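Local atomic coordinates of multicopper oxidase (Pseudomonas thermotolerans, PDB entry 6VOW), a protein that probably oxidises phenolic or lignin-related substrates, as laccases do, passing the electrons through its bound copper ions to reduce dioxygen to water. Residues H55-W60 with W174-Q179; F163-S168 with A215-R220; A315-S320 with R424-A429. All coordinates share one frame; numbering follows the deposited sequence.

Contact 1: H55-W60 with W174-Q179; sequences HVTPAW and WHVDEQ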
ATOM      1  N   HIS A  55       7.358 -26.533   9.625  1.00 57.94           N
ATOM      2  CA  HIS A  55       8.501 -25.968   8.867  1.00 61.34           C
ATOM      3  C   HIS A  55       8.740 -24.522   9.233  1.00 54.81           C
ATOM      4  O   HIS A  55       7.815 -23.754   9.492  1.00 60.27           O
ATOM      5  CB  HIS A  55       8.235 -25.963   7.373  1.00 72.83           C
ATOM      6  CG  HIS A  55       8.369 -27.301   6.728  1.00 89.08           C
ATOM      7  ND1 HIS A  55       9.586 -27.805   6.310  1.00 98.13           N
ATOM      8  CD2 HIS A  55       7.438 -28.228   6.400  1.00 90.31           C
ATOM      9  CE1 HIS A  55       9.396 -28.993   5.769  1.00 92.40           C
ATOM     10  NE2 HIS A  55       8.101 -29.266   5.795  1.00 99.37           N
ATOM     11  N   VAL A  56      10.001 -24.145   9.168  1.00 51.27           N
ATOM     12  CA  VAL A  56      10.442 -22.835   9.606  1.00 53.77           C
ATOM     13  C   VAL A  56      10.678 -22.103   8.397  1.00 40.67           C
ATOM     14  O   VAL A  56      11.361 -22.587   7.521  1.00 54.54           O
ATOM     15  CB  VAL A  56      11.759 -22.869  10.369  1.00 57.88           C
ATOM     16  CG1 VAL A  56      12.414 -21.476  10.400  1.00 54.93           C
ATOM     17  CG2 VAL A  56      11.475 -23.363  11.778  1.00 64.07           C
ATOM     18  N   THR A  57      10.134 -20.907   8.369  1.00 46.71           N
ATOM     19  CA  THR A  57      10.401 -19.981   7.333  1.00 45.27           C
ATOM     20  C   THR A  57      11.197 -18.885   8.009  1.00 44.83           C
ATOM     21  O   THR A  57      10.816 -18.384   9.105  1.00 38.24           O
ATOM     22  CB  THR A  57       9.138 -19.411   6.775  1.00 50.15           C
ATOM     23  OG1 THR A  57       8.390 -20.455   6.140  1.00 49.95           O
ATOM     24  CG2 THR A  57       9.539 -18.349   5.763  1.00 43.58           C
ATOM     25  N   PRO A  58      12.333 -18.547   7.389  1.00 48.40           N
ATOM     26  CA  PRO A  58      13.245 -17.698   8.123  1.00 51.85           C
ATOM     27  C   PRO A  58      12.936 -16.236   7.821  1.00 44.53           C
ATOM     28  O   PRO A  58      13.700 -15.626   7.178  1.00 38.60           O
ATOM     29  CB  PRO A  58      14.617 -18.155   7.602  1.00 44.27           C
ATOM     30  CG  PRO A  58      14.353 -18.510   6.162  1.00 46.50           C
ATOM     31  CD  PRO A  58      12.987 -19.154   6.204  1.00 49.72           C
ATOM     32  N   ALA A  59      11.791 -15.738   8.268  1.00 41.04           N
ATOM     33  CA  ALA A  59      11.311 -14.411   7.836  1.00 44.17           C
ATOM     34  C   ALA A  59      11.986 -13.283   8.587  1.00 37.63           C
ATOM     35  O   ALA A  59      12.696 -13.527   9.573  1.00 41.55           O
ATOM     36  CB  ALA A  59       9.771 -14.312   7.998  1.00 40.05           C
ATOM     37  N   TRP A  60      11.754 -12.057   8.126  1.00 39.79           N
ATOM     38  CA  TRP A  60      12.280 -10.789   8.697  1.00 35.94           C
ATOM     39  C   TRP A  60      11.064  -9.935   8.963  1.00 45.45           C
ATOM     40  O   TRP A  60      10.174  -9.806   8.097  1.00 39.87           O
ATOM     41  CB  TRP A  60      13.147 -10.015   7.656  1.00 34.48           C
ATOM     42  CG  TRP A  60      14.419 -10.629   7.428  1.00 37.32           C
ATOM     43  CD1 TRP A  60      14.880 -11.754   7.987  1.00 42.52           C
ATOM     44  CD2 TRP A  60      15.465 -10.151   6.585  1.00 39.25           C
ATOM     45  NE1 TRP A  60      16.136 -12.019   7.536  1.00 49.11           N
ATOM     46  CE2 TRP A  60      16.503 -11.019   6.686  1.00 38.95           C
ATOM     47  CE3 TRP A  60      15.609  -9.043   5.776  1.00 41.51           C
ATOM     48  CZ2 TRP A  60      17.704 -10.840   6.018  1.00 58.17           C
ATOM     49  CZ3 TRP A  60      16.838  -8.888   5.070  1.00 52.37           C
ATOM     50  CH2 TRP A  60      17.827  -9.766   5.192  1.00 55.09           C
ATOM     51  N   TRP A 174       3.153 -15.129   0.156  1.00 37.84           N
ATOM     52  CA  TRP A 174       4.500 -15.423   0.499  1.00 40.01           C
ATOM     53  C   TRP A 174       5.123 -16.356  -0.493  1.00 41.58           C
ATOM     54  O   TRP A 174       4.585 -17.437  -0.759  1.00 43.91           O
ATOM     55  CB  TRP A 174       4.523 -16.136   1.824  1.00 40.31           C
ATOM     56  CG  TRP A 174       4.191 -15.292   2.998  1.00 41.75           C
ATOM     57  CD1 TRP A 174       2.950 -15.103   3.572  1.00 43.85           C
ATOM     58  CD2 TRP A 174       5.112 -14.581   3.799  1.00 41.75           C
ATOM     59  NE1 TRP A 174       3.063 -14.301   4.648  1.00 47.16           N
ATOM     60  CE2 TRP A 174       4.386 -13.964   4.818  1.00 46.98           C
ATOM     61  CE3 TRP A 174       6.503 -14.375   3.735  1.00 48.73           C
ATOM     62  CZ2 TRP A 174       4.989 -13.190   5.796  1.00 46.27           C
ATOM     63  CZ3 TRP A 174       7.089 -13.577   4.695  1.00 54.91           C
ATOM     64  CH2 TRP A 174       6.337 -12.985   5.715  1.00 40.69           C
ATOM     65  N   HIS A 175       6.319 -15.981  -0.921  1.00 45.37           N
ATOM     66  CA  HIS A 175       7.167 -16.788  -1.766  1.00 44.72           C
ATOM     67  C   HIS A 175       7.850 -17.819  -0.905  1.00 42.08           C
ATOM     68  O   HIS A 175       9.010 -17.737  -0.662  1.00 42.82           O
ATOM     69  CB  HIS A 175       8.279 -15.949  -2.371  1.00 40.42           C
ATOM     70  CG  HIS A 175       7.827 -14.770  -3.140  1.00 38.76           C
ATOM     71  ND1 HIS A 175       7.236 -13.671  -2.566  1.00 49.57           N
ATOM     72  CD2 HIS A 175       7.948 -14.482  -4.445  1.00 48.76           C
ATOM     73  CE1 HIS A 175       6.938 -12.790  -3.504  1.00 46.50           C
ATOM     74  NE2 HIS A 175       7.344 -13.262  -4.650  1.00 43.33           N
ATOM     75  N   VAL A 176       7.116 -18.818  -0.460  1.00 43.86           N
ATOM     76  CA  VAL A 176       7.713 -19.937   0.219  1.00 43.64           C
ATOM     77  C   VAL A 176       7.201 -21.185  -0.476  1.00 49.84           C
ATOM     78  O   VAL A 176       6.073 -21.194  -0.966  1.00 54.62           O
ATOM     79  CB  VAL A 176       7.410 -19.915   1.737  1.00 48.97           C
ATOM     80  CG1 VAL A 176       7.818 -18.586   2.310  1.00 54.29           C
ATOM     81  CG2 VAL A 176       5.973 -20.194   2.053  1.00 51.97           C
ATOM     82  N   ASP A 177       8.040 -22.224  -0.573  1.00 57.28           N
ATOM     83  CA  ASP A 177       7.613 -23.480  -1.217  1.00 57.10           C
ATOM     84  C   ASP A 177       6.747 -24.263  -0.248  1.00 54.40           C
ATOM     85  O   ASP A 177       6.343 -23.760   0.755  1.00 63.60           O
ATOM     86  CB  ASP A 177       8.806 -24.295  -1.767  1.00 52.07           C
ATOM     87  CG  ASP A 177       9.779 -24.779  -0.661  1.00 55.92           C
ATOM     88  OD1 ASP A 177       9.478 -24.581   0.530  1.00 71.48           O
ATOM     89  OD2 ASP A 177      10.833 -25.396  -0.965  1.00 77.95           O
ATOM     90  N   GLU A 178       6.467 -25.510  -0.557  1.00 65.04           N
ATOM     91  CA  GLU A 178       5.774 -26.396   0.336  1.00 71.45           C
ATOM     92  C   GLU A 178       6.479 -26.801   1.654  1.00 66.87           C
ATOM     93  O   GLU A 178       5.804 -27.410   2.511  1.00 92.02           O
ATOM     94  CB  GLU A 178       5.290 -27.654  -0.449  1.00 82.95           C
ATOM     95  CG  GLU A 178       3.975 -27.454  -1.233  1.00 89.57           C
ATOM     96  CD  GLU A 178       4.136 -27.177  -2.716  1.00 90.34           C
ATOM     97  OE1 GLU A 178       5.197 -26.641  -3.141  1.00 91.61           O
ATOM     98  OE2 GLU A 178       3.161 -27.496  -3.453  1.00 93.02           O
ATOM     99  N   GLN A 179       7.771 -26.486   1.855  1.00 73.14           N
ATOM    100  CA  GLN A 179       8.519 -26.842   3.119  1.00 82.79           C
ATOM    101  C   GLN A 179       9.003 -25.589   3.916  1.00 82.48           C
ATOM    102  O   GLN A 179       9.950 -25.606   4.774  1.00 79.46           O
ATOM    103  CB  GLN A 179       9.645 -27.823   2.775  1.00 89.45           C
ATOM    104  CG  GLN A 179       9.098 -29.223   2.424  1.00 75.73           C
ATOM    105  CD  GLN A 179       8.714 -29.375   0.943  1.00 78.89           C
ATOM    106  OE1 GLN A 179       9.511 -29.130   0.036  1.00 64.90           O
ATOM    107  NE2 GLN A 179       7.500 -29.807   0.697  1.00 84.65           N
TER
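H55 and Q179 supply the closest part of this contact, where an imidazole lies against the start of a glutamine side chain and its backbone. Followed outward, H55 first meets the carbonyl: its CB is 3.1 Å from Q179 O. The torsion about CA-CB sets CG beside the backbone N and anti to the carbonyl carbon (chi1 -76°), and from there the ring reaches over Q179. ND1 also comes near the same oxygen, yet the angle is too poor for a hydrogen bond. At the far side of the ring CE1 touches Q179 CB at 3.2 Å, and NE2 meets Q179 CG at 3.5 Å. Q179 CA sits over the ring centre, 3.4 Å above its plane, and Q179 CB makes a CH-pi contact with the same face. An alanine in place of H55 would probably leave Q179 CB and CG without the ring that covers them, and so open a gap at this end of the contact. Q179 is itself steadied by an Asx turn, its N donating to D177 OD1 at 2.9 Å; that oxygen also accepts from A181 N.

Deeper in, the chemistry becomes apolar. T57 CG2 meets V176 CG1 at 3.9 Å, the two side chains crossing at about a right angle, while T57 OG1 is hydrogen-bonded to G180 O. A59 CB lies 4.3 Å from W174 CZ3, a looser touch. The contact thus illustrates how an edge strand can be covered by a loop through side chains: strand 57-62, outermost in its sheet, pairs through its backbone with strand 37-49, while the loop that follows strand 165-174 and leads toward helix 188-191 lies against it, tied back to R199 by the carbonyls of V176 and D177.

Contact 2: F163-S168 with A215-R220; sequences FRHELS and AGQVVR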
ATOM      1  N   PHE A 163     -17.983   4.565  12.692  1.00 60.08           N
ATOM      2  CA  PHE A 163     -17.791   3.107  12.790  1.00 47.19           C
ATOM      3  C   PHE A 163     -17.637   2.637  14.197  1.00 46.55           C
ATOM      4  O   PHE A 163     -16.792   3.106  14.924  1.00 48.71           O
ATOM      5  CB  PHE A 163     -16.634   2.619  11.943  1.00 41.42           C
ATOM      6  CG  PHE A 163     -16.901   2.659  10.477  1.00 40.00           C
ATOM      7  CD1 PHE A 163     -17.625   1.674   9.860  1.00 40.86           C
ATOM      8  CD2 PHE A 163     -16.392   3.702   9.689  1.00 39.18           C
ATOM      9  CE1 PHE A 163     -17.875   1.709   8.512  1.00 34.89           C
ATOM     10  CE2 PHE A 163     -16.632   3.690   8.347  1.00 42.75           C
ATOM     11  CZ  PHE A 163     -17.341   2.648   7.762  1.00 39.89           C
ATOM     12  N   ARG A 164     -18.419   1.625  14.534  1.00 48.24           N
ATOM     13  CA  ARG A 164     -18.375   1.004  15.860  1.00 60.02           C
ATOM     14  C   ARG A 164     -17.298  -0.075  15.954  1.00 55.21           C
ATOM     15  O   ARG A 164     -16.886  -0.439  17.031  1.00 45.86           O
ATOM     16  CB  ARG A 164     -19.758   0.403  16.248  1.00 58.93           C
ATOM     17  CG  ARG A 164     -20.921   1.295  15.902  1.00 75.71           C
ATOM     18  CD  ARG A 164     -21.993   1.347  16.979  1.00102.55           C
ATOM     19  NE  ARG A 164     -22.367   2.745  17.236  1.00120.60           N
ATOM     20  CZ  ARG A 164     -21.797   3.571  18.132  1.00103.15           C
ATOM     21  NH1 ARG A 164     -20.807   3.158  18.944  1.00 99.01           N
ATOM     22  NH2 ARG A 164     -22.232   4.836  18.220  1.00 83.94           N
ATOM     23  N   HIS A 165     -16.897  -0.642  14.843  1.00 48.98           N
ATOM     24  CA  HIS A 165     -16.040  -1.818  14.818  1.00 46.96           C
ATOM     25  C   HIS A 165     -15.194  -1.669  13.590  1.00 43.37           C
ATOM     26  O   HIS A 165     -15.604  -1.076  12.596  1.00 41.12           O
ATOM     27  CB  HIS A 165     -16.833  -3.116  14.689  1.00 48.18           C
ATOM     28  CG  HIS A 165     -17.782  -3.296  15.803  1.00 54.90           C
ATOM     29  ND1 HIS A 165     -17.421  -3.858  17.013  1.00 51.81           N
ATOM     30  CD2 HIS A 165     -19.031  -2.810  15.956  1.00 53.83           C
ATOM     31  CE1 HIS A 165     -18.466  -3.821  17.822  1.00 64.97           C
ATOM     32  NE2 HIS A 165     -19.450  -3.174  17.213  1.00 53.87           N
ATOM     33  N   GLU A 166     -14.006  -2.202  13.710  1.00 45.65           N
ATOM     34  CA  GLU A 166     -13.061  -2.225  12.603  1.00 45.57           C
ATOM     35  C   GLU A 166     -12.233  -3.419  12.753  1.00 42.40           C
ATOM     36  O   GLU A 166     -12.132  -3.950  13.829  1.00 47.25           O
ATOM     37  CB  GLU A 166     -12.197  -0.946  12.545  1.00 53.41           C
ATOM     38  CG  GLU A 166     -11.221  -0.726  13.680  1.00 56.95           C
ATOM     39  CD  GLU A 166     -10.109   0.228  13.298  1.00 55.22           C
ATOM     40  OE1 GLU A 166     -10.359   1.456  13.188  1.00 44.90           O
ATOM     41  OE2 GLU A 166      -9.007  -0.302  13.060  1.00 61.60           O
ATOM     42  N   LEU A 167     -11.632  -3.824  11.658  1.00 42.58           N
ATOM     43  CA  LEU A 167     -10.781  -4.977  11.622  1.00 42.78           C
ATOM     44  C   LEU A 167      -9.744  -4.713  10.547  1.00 39.90           C
ATOM     45  O   LEU A 167     -10.100  -4.333   9.440  1.00 43.30           O
ATOM     46  CB  LEU A 167     -11.615  -6.157  11.176  1.00 47.36           C
ATOM     47  CG  LEU A 167     -10.943  -7.495  11.243  1.00 53.76           C
ATOM     48  CD1 LEU A 167     -10.564  -7.843  12.689  1.00 52.57           C
ATOM     49  CD2 LEU A 167     -11.923  -8.500  10.692  1.00 56.48           C
ATOM     50  N   SER A 168      -8.492  -4.917  10.891  1.00 37.64           N
ATOM     51  CA  SER A 168      -7.402  -4.790   9.964  1.00 39.43           C
ATOM     52  C   SER A 168      -7.054  -6.136   9.328  1.00 39.49           C
ATOM     53  O   SER A 168      -6.862  -7.132  10.038  1.00 35.74           O
ATOM     54  CB  SER A 168      -6.157  -4.273  10.666  1.00 35.60           C
ATOM     55  OG  SER A 168      -6.365  -2.948  11.107  1.00 37.03           O
ATOM     56  N   ALA A 215     -22.719  -9.750  14.862  1.00 48.97           N
ATOM     57  CA  ALA A 215     -23.882  -9.793  13.953  1.00 52.38           C
ATOM     58  C   ALA A 215     -24.667  -8.512  13.918  1.00 47.08           C
ATOM     59  O   ALA A 215     -24.772  -7.827  14.871  1.00 57.51           O
ATOM     60  CB  ALA A 215     -24.826 -10.914  14.314  1.00 63.53           C
ATOM     61  N   GLY A 216     -25.215  -8.196  12.775  1.00 49.43           N
ATOM     62  CA  GLY A 216     -26.009  -7.066  12.641  1.00 45.27           C
ATOM     63  C   GLY A 216     -25.165  -5.824  12.519  1.00 55.98           C
ATOM     64  O   GLY A 216     -25.657  -4.836  11.980  1.00 63.78           O
ATOM     65  N   GLN A 217     -23.899  -5.841  12.934  1.00 48.05           N
ATOM     66  CA  GLN A 217     -23.171  -4.556  13.068  1.00 56.54           C
ATOM     67  C   GLN A 217     -22.550  -4.127  11.710  1.00 50.22           C
ATOM     68  O   GLN A 217     -22.345  -4.984  10.833  1.00 64.55           O
ATOM     69  CB  GLN A 217     -22.148  -4.718  14.194  1.00 61.96           C
ATOM     70  CG  GLN A 217     -21.929  -3.498  15.079  1.00 76.14           C
ATOM     71  CD  GLN A 217     -22.792  -3.431  16.277  1.00 76.56           C
ATOM     72  OE1 GLN A 217     -22.316  -3.235  17.414  1.00 76.15           O
ATOM     73  NE2 GLN A 217     -24.069  -3.585  16.057  1.00 54.85           N
ATOM     74  N   VAL A 218     -22.286  -2.837  11.471  1.00 50.74           N
ATOM     75  CA  VAL A 218     -21.443  -2.447  10.318  1.00 44.29           C
ATOM     76  C   VAL A 218     -19.957  -2.359  10.729  1.00 48.52           C
ATOM     77  O   VAL A 218     -19.587  -1.703  11.669  1.00 47.84           O
ATOM     78  CB  VAL A 218     -21.930  -1.138   9.652  1.00 49.28           C
ATOM     79  CG1 VAL A 218     -20.952  -0.592   8.640  1.00 50.61           C
ATOM     80  CG2 VAL A 218     -23.251  -1.364   8.932  1.00 57.26           C
ATOM     81  N   VAL A 219     -19.092  -3.070  10.004  1.00 46.46           N
ATOM     82  CA  VAL A 219     -17.730  -3.204  10.399  1.00 41.38           C
ATOM     83  C   VAL A 219     -16.903  -2.631   9.319  1.00 42.08           C
ATOM     84  O   VAL A 219     -17.140  -2.897   8.215  1.00 45.14           O
ATOM     85  CB  VAL A 219     -17.295  -4.647  10.600  1.00 48.51           C
ATOM     86  CG1 VAL A 219     -15.799  -4.659  10.884  1.00 54.95           C
ATOM     87  CG2 VAL A 219     -18.101  -5.301  11.739  1.00 49.23           C
ATOM     88  N   ARG A 220     -15.930  -1.829   9.674  1.00 44.87           N
ATOM     89  CA  ARG A 220     -14.966  -1.274   8.733  1.00 40.62           C
ATOM     90  C   ARG A 220     -13.796  -2.225   8.647  1.00 40.31           C
ATOM     91  O   ARG A 220     -13.034  -2.384   9.622  1.00 45.31           O
ATOM     92  CB  ARG A 220     -14.469  -0.009   9.318  1.00 38.57           C
ATOM     93  CG  ARG A 220     -13.375   0.623   8.540  1.00 44.74           C
ATOM     94  CD  ARG A 220     -12.931   1.808   9.326  1.00 45.12           C
ATOM     95  NE  ARG A 220     -12.216   2.749   8.497  1.00 41.10           N
ATOM     96  CZ  ARG A 220     -12.008   3.997   8.864  1.00 46.85           C
ATOM     97  NH1 ARG A 220     -12.525   4.431  10.024  1.00 42.41           N
ATOM     98  NH2 ARG A 220     -11.323   4.829   8.066  1.00 40.70           N
TER
HETATM   99  O   HOH W   1     -20.322   0.597  12.796  0.50 30.49           O
HETATM  100  O   HOH W   2     -13.296   3.139  12.466  1.00 54.34           O
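The F163 ring, beside a parallel strand pair in the beta-sandwich of a cupredoxin-like domain, carries R220 CB over one face, 3.6 Å above the ring plane and displaced toward the rim, in a CH-pi contact. The two side chains cross at about a right angle, and the guanidinium in turn has F163 CE2 over one of its faces. V218 CG1 approaches F163 CE1 obliquely at 3.8 Å, and Y244 adds an edge-to-face ring contact. The second flat group, the H165 imidazole, has Q217 OE1 and V218 O at its edge. Its NE2 donates to Q217 OE1 at 2.9 Å, in the amide plane and on a lone pair, although the bond is somewhat bent (146°).

Between the paired strands, 165-174 and 218-225, R220 grips both residues next to E166: its N donates to H165 O almost straight, at 178°, and its O accepts from L167 N at 2.9 Å. V219, H165 and L167 share the face turned to strand 210-214 of the other sheet, where they meet L213, P214 and L211.

E166 and R220 occupy the other face. Extended from CG to NE, with CG anti to the backbone N (chi1 174°), the R220 chain carries its charge to E157 and D269; E166 pairs instead with R222 and R72. Their mutual attraction is therefore probably secondary. Where the strands begin, a water takes over the pairing, accepting from R164 N at 2.8 Å and donating to V218 O at 2.7 Å.

Contact 3: A315-S320 with R424-A429; sequences AEPDLS and RVALVA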
ATOM      1  N   ALA A 315      -4.542  18.872  -1.708  1.00 60.26           N
ATOM      2  CA  ALA A 315      -4.635  20.051  -2.538  1.00 61.50           C
ATOM      3  C   ALA A 315      -5.402  19.707  -3.826  1.00 69.04           C
ATOM      4  O   ALA A 315      -4.954  18.901  -4.613  1.00 66.63           O
ATOM      5  CB  ALA A 315      -3.212  20.579  -2.821  1.00 55.91           C
ATOM      6  N   GLU A 316      -6.588  20.289  -3.999  1.00 67.53           N
ATOM      7  CA  GLU A 316      -7.396  20.070  -5.182  1.00 58.62           C
ATOM      8  C   GLU A 316      -6.592  20.390  -6.400  1.00 57.20           C
ATOM      9  O   GLU A 316      -6.056  21.479  -6.524  1.00 64.53           O
ATOM     10  CB  GLU A 316      -8.653  20.939  -5.166  1.00 65.24           C
ATOM     11  CG  GLU A 316      -9.697  20.524  -6.194  1.00 73.53           C
ATOM     12  CD  GLU A 316     -10.078  19.045  -6.143  1.00 87.83           C
ATOM     13  OE1 GLU A 316     -10.802  18.646  -5.185  1.00 65.20           O
ATOM     14  OE2 GLU A 316      -9.656  18.287  -7.070  1.00 93.24           O
ATOM     15  N   PRO A 317      -6.431  19.431  -7.285  1.00 56.45           N
ATOM     16  CA  PRO A 317      -5.882  19.890  -8.542  1.00 54.79           C
ATOM     17  C   PRO A 317      -7.001  20.664  -9.243  1.00 60.22           C
ATOM     18  O   PRO A 317      -8.189  20.312  -9.100  1.00 67.96           O
ATOM     19  CB  PRO A 317      -5.440  18.598  -9.241  1.00 50.80           C
ATOM     20  CG  PRO A 317      -5.335  17.624  -8.132  1.00 56.37           C
ATOM     21  CD  PRO A 317      -6.471  17.979  -7.221  1.00 52.24           C
ATOM     22  N   ASP A 318      -6.583  21.763  -9.889  1.00 57.16           N
ATOM     23  CA  ASP A 318      -7.349  22.729 -10.703  1.00 61.81           C
ATOM     24  C   ASP A 318      -6.988  22.368 -12.187  1.00 49.97           C
ATOM     25  O   ASP A 318      -5.933  22.771 -12.698  1.00 53.93           O
ATOM     26  CB  ASP A 318      -6.952  24.220 -10.294  1.00 50.49           C
ATOM     27  CG  ASP A 318      -7.331  25.266 -11.360  1.00 67.85           C
ATOM     28  OD1 ASP A 318      -7.846  24.869 -12.425  1.00 49.94           O
ATOM     29  OD2 ASP A 318      -7.125  26.506 -11.140  1.00 97.21           O
ATOM     30  N   LEU A 319      -7.865  21.608 -12.843  1.00 59.32           N
ATOM     31  CA  LEU A 319      -7.617  21.127 -14.214  1.00 65.56           C
ATOM     32  C   LEU A 319      -7.384  22.223 -15.224  1.00 72.66           C
ATOM     33  O   LEU A 319      -6.539  22.063 -16.094  1.00 75.33           O
ATOM     34  CB  LEU A 319      -8.725  20.192 -14.712  1.00 59.71           C
ATOM     35  CG  LEU A 319      -8.940  18.929 -13.860  1.00 64.61           C
ATOM     36  CD1 LEU A 319      -9.603  17.831 -14.687  1.00 70.39           C
ATOM     37  CD2 LEU A 319      -7.642  18.408 -13.246  1.00 63.05           C
ATOM     38  N   SER A 320      -8.115  23.335 -15.118  1.00 76.53           N
ATOM     39  CA  SER A 320      -7.981  24.401 -16.091  1.00 68.97           C
ATOM     40  C   SER A 320      -6.564  25.006 -16.050  1.00 71.52           C
ATOM     41  O   SER A 320      -6.077  25.495 -17.078  1.00 85.42           O
ATOM     42  CB  SER A 320      -9.061  25.466 -15.870  1.00 81.88           C
ATOM     43  OG  SER A 320      -9.242  25.743 -14.481  1.00 77.59           O
ATOM     44  N   ARG A 424      -5.344   9.221 -16.913  1.00 43.19           N
ATOM     45  CA  ARG A 424      -4.971  10.580 -16.652  1.00 46.94           C
ATOM     46  C   ARG A 424      -5.206  10.821 -15.167  1.00 45.70           C
ATOM     47  O   ARG A 424      -6.208  10.399 -14.575  1.00 43.81           O
ATOM     48  CB  ARG A 424      -5.773  11.498 -17.552  1.00 53.70           C
ATOM     49  CG  ARG A 424      -5.312  11.419 -18.995  1.00 62.20           C
ATOM     50  CD  ARG A 424      -6.242  12.102 -19.959  1.00 69.73           C
ATOM     51  NE  ARG A 424      -6.258  13.545 -19.767  1.00 74.82           N
ATOM     52  CZ  ARG A 424      -7.239  14.241 -19.187  1.00 73.58           C
ATOM     53  NH1 ARG A 424      -8.328  13.647 -18.696  1.00 81.54           N
ATOM     54  NH2 ARG A 424      -7.132  15.568 -19.101  1.00 63.87           N
ATOM     55  N   VAL A 425      -4.215  11.459 -14.585  1.00 50.71           N
ATOM     56  CA  VAL A 425      -4.048  11.564 -13.165  1.00 49.75           C
ATOM     57  C   VAL A 425      -3.542  13.004 -12.922  1.00 51.10           C
ATOM     58  O   VAL A 425      -2.741  13.521 -13.703  1.00 50.54           O
ATOM     59  CB  VAL A 425      -3.053  10.440 -12.755  1.00 56.57           C
ATOM     60  CG1 VAL A 425      -2.017  10.882 -11.769  1.00 57.04           C
ATOM     61  CG2 VAL A 425      -3.778   9.259 -12.191  1.00 50.36           C
ATOM     62  N   ALA A 426      -4.002  13.645 -11.850  1.00 42.06           N
ATOM     63  CA  ALA A 426      -3.666  15.022 -11.564  1.00 47.39           C
ATOM     64  C   ALA A 426      -3.296  15.278 -10.093  1.00 48.56           C
ATOM     65  O   ALA A 426      -3.858  14.693  -9.179  1.00 47.06           O
ATOM     66  CB  ALA A 426      -4.847  15.884 -11.972  1.00 47.25           C
ATOM     67  N   LEU A 427      -2.341  16.183  -9.906  1.00 51.23           N
ATOM     68  CA  LEU A 427      -1.748  16.458  -8.628  1.00 46.83           C
ATOM     69  C   LEU A 427      -1.396  17.893  -8.513  1.00 54.10           C
ATOM     70  O   LEU A 427      -1.219  18.571  -9.525  1.00 53.75           O
ATOM     71  CB  LEU A 427      -0.453  15.671  -8.481  1.00 46.31           C
ATOM     72  CG  LEU A 427       0.605  15.843  -9.576  1.00 53.63           C
ATOM     73  CD1 LEU A 427       1.738  16.624  -9.032  1.00 69.76           C
ATOM     74  CD2 LEU A 427       1.184  14.521 -10.113  1.00 67.02           C
ATOM     75  N   VAL A 428      -1.273  18.345  -7.256  1.00 54.39           N
ATOM     76  CA  VAL A 428      -0.560  19.555  -6.895  1.00 44.31           C
ATOM     77  C   VAL A 428       0.807  19.157  -6.405  1.00 45.87           C
ATOM     78  O   VAL A 428       0.920  18.258  -5.609  1.00 44.51           O
ATOM     79  CB  VAL A 428      -1.320  20.361  -5.817  1.00 59.49           C
ATOM     80  CG1 VAL A 428      -0.568  21.693  -5.466  1.00 52.83           C
ATOM     81  CG2 VAL A 428      -2.791  20.567  -6.301  1.00 54.41           C
ATOM     82  N   ALA A 429       1.851  19.827  -6.921  1.00 51.03           N
ATOM     83  CA  ALA A 429       3.239  19.523  -6.579  1.00 48.29           C
ATOM     84  C   ALA A 429       3.518  20.280  -5.291  1.00 54.33           C
ATOM     85  O   ALA A 429       4.194  21.281  -5.253  1.00 58.51           O
ATOM     86  CB  ALA A 429       4.164  19.889  -7.708  1.00 58.21           C
TER
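V428 takes the approach of A315 and E316, its CG2 methyl lying 3.2 Å from A315 O and 3.4 Å from E316 O. The contact joins a connecting segment to the middle strand of a five-stranded sheet in the last cupredoxin-like domain of this multicopper oxidase. The torsion that places V428 CG1 anti to the backbone N (chi1 -178°) leaves CG2 beside that N, from where it meets both carbonyls; it also packs on A315 CB at 3.5 Å. P317 follows, its puckered ring turned to the strand: CG rests 3.4 Å from A426 O, and CB touches A426 CB at 3.9 Å. L319 completes the first shell by turning CD2 back to A426 CB, 4.0 Å away. All of this is van der Waals packing between a chain without regular structure and one side of a strand.

The second shell explains why the surfaces hold their positions. Strand 422-428 is fixed by backbone bonds on both flanks, A426 with K398 and L427 with Y376, which present A426 and V428 together to residues 315-320. L427 points away from them, against F378 and M395, with its side chain about 13 Å from a bound copper ion. On the connecting segment, P317 also rests on F411 and L319 on L400 and I377. The example shows how a connector leading from strand 288-296 to strand 323-329 can be seated by a few apolar groups, with the polar bonds made elsewhere: the exposed carboxylate of E316 forms a salt bridge with K398, and D318 bonds within its own turn, where D318 OD1 accepts from I321 N and, through its syn lone pair, from S320 OG at 2.6 Å.

How the contacts relate
None of the three contacts lies deep at the centre of the chain; each is partly buried, and they differ in what they join. Contact 2 is pairing within one sheet, so backbone hydrogen bonds lead, joined by a histidine-glutamine bond and a phenylalanine ring, while its charged side chains find their salt bridges outside the pair. Contacts 1 and 3 set irregular segments against strands and rely on side-chain packing, an imidazole over a glutamine in the first, proline and valine in the last. Contacts 1 and 2 share strand 165-174, which starts in contact 2 and ends in contact 1, their nearest atoms about 13 Å apart. Contact 3 belongs to another sheet, across the chain's centre from contact 1.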